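Local structure of methyltransferase (Pectobacterium atrosepticum SCRI1043, 2P7I) at the interface of chains A and B and the interface of chains A and C. The protein probably transfers methyl groups from S-adenosylmethionine to an acceptor substrate, as a member of the class I, Rossmann-like methyltransferase family. Coordinates in Å, arbitrary orientation; residue numbers count along the deposited sequence, not the author numbering. Chains: chain A/B/C, Hypothetical protein.

Chain A takes part in both contacts, meeting chain B at contact 1 and chain C at contact 2; the centres of the two patches lie about 32 Å apart. No residue is common to them. Contact 1 sets helix 147-154 and the loop after it against helix 179-188 of the neighbour, whereas contact 2 joins the 3-10 turns 38-40 and strands 192-201 of both chains. Each patch belongs to a two-fold interface, and the two interfaces together could build the deposited four-chain assembly. The structure alone does not show whether that tetramer forms in solution.

Contact 1: the interface of chains A and B. Residues chain A 153-154, 159-162; chain B 180-181, 184.
The carboxylate of B:Asp180, near the start of helix 179-188, accepts a hydrogen bond from the backbone N of A:Asn161 at its OD2, 2.9 Å away and nearly straight (164° at H). OD2 uses its anti lone pair, the one turned away from OD1. Water 1 also meets this OD2, at 2.7 Å, and links it to the backbone N and the hydroxyl OG of A:Ser162. The A:Asn161 amide crosses the carboxylate at an angle, its CG 3.8 Å from B:Asp180 CB.

One turn along the helix, B:Arg184 lies beside A:His160 with guanidinium and imidazole nearly perpendicular (88°). Its NH1 stands over the imidazole face, 3.1 Å above ND1 of A:His160, with ND1 at the guanidinium's edge; this is a cation-pi contact, not a bond made in the ring plane. B:Arg184 CG is anti to its backbone N (chi1 177°), and a bend at chi3 brings the guanidinium back over the ring. B:Thr181 adds its methyl CG2, 3.9 Å from A:His160 CB.

In the second shell, A:Ser159 OG hydrogen-bonds A:His160 ND1 at 2.8 Å and probably fixes the ring's rotation. Farther along, water 2 joins A:Lys154 NZ to the backbone O of B:Asp180, 2.7 Å from that oxygen. The patch, repeated by two-fold symmetry, fastens a loop of one methyltransferase chain to a helix of the next, and may help form a dimer.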
# COMPACT_ATOMS: atom_id res chain seq x y z
N VAL A 153 14.18 6.51 -8.24
CA VAL A 153 14.60 5.21 -8.77
C VAL A 153 13.95 4.95 -10.12
O VAL A 153 14.60 4.52 -11.07
CB VAL A 153 14.28 4.05 -7.78
CG1 VAL A 153 14.48 2.66 -8.47
CG2 VAL A 153 15.16 4.19 -6.49
N LYS A 154 12.65 5.22 -10.23
CA LYS A 154 12.00 5.04 -11.54
C LYS A 154 12.60 5.93 -12.63
O LYS A 154 12.66 5.54 -13.79
CB LYS A 154 10.49 5.25 -11.42
CG LYS A 154 9.75 4.18 -10.63
CD LYS A 154 10.21 2.76 -10.99
CE LYS A 154 9.40 1.70 -10.31
NZ LYS A 154 9.92 0.31 -10.60
N SER A 159 19.87 3.64 -8.50
CA SER A 159 19.68 2.31 -9.10
C SER A 159 18.47 1.55 -8.57
O SER A 159 17.72 0.87 -9.30
CB SER A 159 20.95 1.45 -8.92
OG SER A 159 21.28 1.25 -7.56
N HIS A 160 18.29 1.62 -7.26
CA HIS A 160 17.22 0.89 -6.60
C HIS A 160 17.01 1.49 -5.20
O HIS A 160 17.84 2.28 -4.74
CB HIS A 160 17.53 -0.62 -6.57
CG HIS A 160 18.72 -1.00 -5.76
ND1 HIS A 160 20.01 -0.92 -6.24
CD2 HIS A 160 18.80 -1.55 -4.53
CE1 HIS A 160 20.84 -1.33 -5.30
NE2 HIS A 160 20.13 -1.72 -4.25
N ASN A 161 15.92 1.10 -4.53
CA ASN A 161 15.46 1.85 -3.34
C ASN A 161 16.52 1.84 -2.23
O ASN A 161 16.84 2.91 -1.70
CB ASN A 161 14.14 1.31 -2.79
CG ASN A 161 12.96 1.41 -3.75
OD1 ASN A 161 13.03 1.93 -4.86
ND2 ASN A 161 11.81 0.86 -3.30
N SER A 162 17.11 0.68 -1.92
CA SER A 162 18.06 0.55 -0.84
C SER A 162 19.50 0.82 -1.25
O SER A 162 20.40 0.49 -0.47
CB SER A 162 17.96 -0.84 -0.21
OG SER A 162 18.32 -1.81 -1.16
N ASP B 180 11.48 -2.74 -7.80
CA ASP B 180 12.54 -1.77 -7.98
C ASP B 180 13.76 -2.34 -8.71
O ASP B 180 14.28 -1.73 -9.70
CB ASP B 180 12.89 -1.03 -6.66
CG ASP B 180 13.59 -1.90 -5.60
OD1 ASP B 180 13.17 -3.05 -5.36
OD2 ASP B 180 14.53 -1.39 -4.94
N THR B 181 14.23 -3.51 -8.28
CA THR B 181 15.42 -4.07 -8.83
C THR B 181 15.14 -4.75 -10.17
O THR B 181 15.98 -4.79 -11.05
CB THR B 181 16.02 -5.11 -7.85
OG1 THR B 181 14.98 -6.00 -7.40
CG2 THR B 181 16.65 -4.38 -6.62
N ARG B 184 14.99 -1.97 -12.68
CA ARG B 184 16.40 -1.57 -12.85
C ARG B 184 17.12 -2.40 -13.88
O ARG B 184 17.78 -1.88 -14.79
CB ARG B 184 17.18 -1.63 -11.51
CG ARG B 184 18.65 -1.29 -11.62
CD ARG B 184 19.43 -1.77 -10.44
NE ARG B 184 19.44 -3.22 -10.40
CZ ARG B 184 19.64 -3.95 -9.31
NH1 ARG B 184 19.91 -3.39 -8.15
NH2 ARG B 184 19.61 -5.28 -9.40
O HOH W 1 15.71 -1.83 -2.56
O HOH W 2 13.05 0.51 -10.58

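Contact 2: the interface of chains A and C. Residues chain A 39-40, 136, 195, 243; chain C 39-40, 195, 243.
A:Phe40 and C:Phe40 both carry CG anti to the carbonyl carbon (chi1 -68° in A:Phe40), and this swings the two rings out of their 3-10 turns 38-40 to meet near the two-fold axis. The patch is a small aromatic-proline cluster that may help pair two copies of a class I methyltransferase, though the structure alone does not show that this pairing forms in solution. C:Phe40 places its CE1 over one face of the A:Phe40 ring, offset toward the rim and 3.3 Å from A:Phe40 CE1, a tight contact between side chains that cross obliquely.

Each phenylalanine then reaches the tyrosine of the opposite strand 192-201. The rim of A:Phe40 (CE2, CZ) points at one face of the C:Tyr195 ring, planes 78° apart, with CE2 3.6 Å from C:Tyr195 CZ and the tyrosine OH in plane at the A:Phe40 edge. In the twin pair, less upright, C:Phe40 gives the edge and A:Tyr195 the face. The prolines cross the tyrosines at about a right angle, meeting them at the ring rim: A:Pro39 CG touches C:Tyr195 CD2 at 3.5 Å, and C:Pro39 CG rests 3.7 Å from A:Tyr195 CE2. C:Leu243 CD2 adds a looser apolar contact to A:Pro39 CB.

Polar bonds border the cluster. A:Arg136, on strand 135-142, runs out extended from CG to NE and gives NH1 to two carbonyls, one on each chain. The bond to the backbone O of A:Phe40 is 2.7 Å long and lies close to the guanidinium plane. The bond to the backbone O of C:Pro39 measures 3.0 Å and is more bent (136° at H); NH1 approaches this oxygen in the carbonyl plane, on a lone pair, although the oxygen itself is tilted from the guanidinium plane. One nitrogen thus ties the last residue of its own turn to the partner turn's middle residue. Water 3 bridges the backbone O atoms of A:Pro39 and C:Pro39, 2.7 Å from the former.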
# COMPACT_ATOMS: atom_id res chain seq x y z
N PRO A 39 3.44 10.17 22.08
CA PRO A 39 2.58 9.19 22.78
C PRO A 39 3.31 7.95 23.33
O PRO A 39 2.75 7.22 24.14
CB PRO A 39 1.54 8.81 21.74
CG PRO A 39 2.01 9.30 20.47
CD PRO A 39 3.08 10.29 20.65
N PHE A 40 4.54 7.76 22.96
CA PHE A 40 5.32 6.61 23.43
C PHE A 40 6.29 6.96 24.57
O PHE A 40 6.84 6.05 25.22
CB PHE A 40 6.14 6.07 22.28
CG PHE A 40 5.35 5.44 21.18
CD1 PHE A 40 4.73 4.21 21.38
CD2 PHE A 40 5.26 6.04 19.93
CE1 PHE A 40 4.04 3.59 20.36
CE2 PHE A 40 4.58 5.42 18.89
CZ PHE A 40 3.95 4.20 19.12
N ARG A 136 12.43 2.66 26.46
CA ARG A 136 12.07 2.61 25.05
C ARG A 136 13.15 3.26 24.21
O ARG A 136 13.66 4.30 24.58
CB ARG A 136 10.75 3.35 24.83
CG ARG A 136 9.63 2.54 25.39
CD ARG A 136 8.31 3.20 25.35
NE ARG A 136 7.36 2.31 26.03
CZ ARG A 136 6.10 2.60 26.29
NH1 ARG A 136 5.57 3.77 25.91
NH2 ARG A 136 5.35 1.71 26.92
N TYR A 195 6.63 -1.43 18.10
CA TYR A 195 5.79 -0.71 17.13
C TYR A 195 6.60 -0.31 15.92
O TYR A 195 7.78 0.01 16.03
CB TYR A 195 5.15 0.54 17.72
CG TYR A 195 3.67 0.42 17.86
CD1 TYR A 195 2.81 0.79 16.83
CD2 TYR A 195 3.13 -0.14 18.99
CE1 TYR A 195 1.42 0.62 16.96
CE2 TYR A 195 1.77 -0.30 19.14
CZ TYR A 195 0.92 0.08 18.13
OH TYR A 195 -0.43 -0.11 18.32
N LEU A 243 9.70 1.69 17.40
CA LEU A 243 9.72 1.76 18.84
C LEU A 243 10.12 0.40 19.41
O LEU A 243 9.39 -0.59 19.26
CB LEU A 243 8.34 2.13 19.37
CG LEU A 243 8.43 2.40 20.88
CD1 LEU A 243 9.02 3.85 21.18
CD2 LEU A 243 7.14 2.12 21.55
N PRO C 39 1.59 -0.09 24.71
CA PRO C 39 2.55 0.99 24.76
C PRO C 39 1.94 2.38 25.04
O PRO C 39 2.67 3.31 25.41
CB PRO C 39 3.19 0.99 23.37
CG PRO C 39 2.76 -0.24 22.73
CD PRO C 39 1.54 -0.74 23.39
N PHE C 40 0.64 2.52 24.82
CA PHE C 40 -0.03 3.80 24.95
C PHE C 40 -0.80 4.00 26.25
O PHE C 40 -1.24 5.13 26.53
CB PHE C 40 -1.04 3.98 23.82
CG PHE C 40 -0.44 3.91 22.44
CD1 PHE C 40 0.48 4.87 22.05
CD2 PHE C 40 -0.82 2.92 21.53
CE1 PHE C 40 1.02 4.85 20.77
CE2 PHE C 40 -0.29 2.89 20.26
CZ PHE C 40 0.63 3.85 19.88
N TYR C 195 -2.68 9.04 17.03
CA TYR C 195 -2.02 7.93 16.32
C TYR C 195 -3.03 7.14 15.53
O TYR C 195 -4.15 6.92 15.98
CB TYR C 195 -1.22 7.01 17.24
CG TYR C 195 0.24 7.04 16.90
CD1 TYR C 195 0.83 6.07 16.10
CD2 TYR C 195 1.03 8.09 17.34
CE1 TYR C 195 2.21 6.15 15.78
CE2 TYR C 195 2.38 8.17 17.02
CZ TYR C 195 2.96 7.22 16.25
OH TYR C 195 4.32 7.38 15.98
N LEU C 243 -5.75 6.20 18.24
CA LEU C 243 -5.45 6.69 19.58
C LEU C 243 -5.79 8.14 19.61
O LEU C 243 -5.26 8.95 18.84
CB LEU C 243 -3.96 6.54 19.93
CG LEU C 243 -3.61 6.85 21.41
CD1 LEU C 243 -4.17 5.72 22.33
CD2 LEU C 243 -2.11 7.01 21.56
O HOH W 3 2.95 5.89 26.47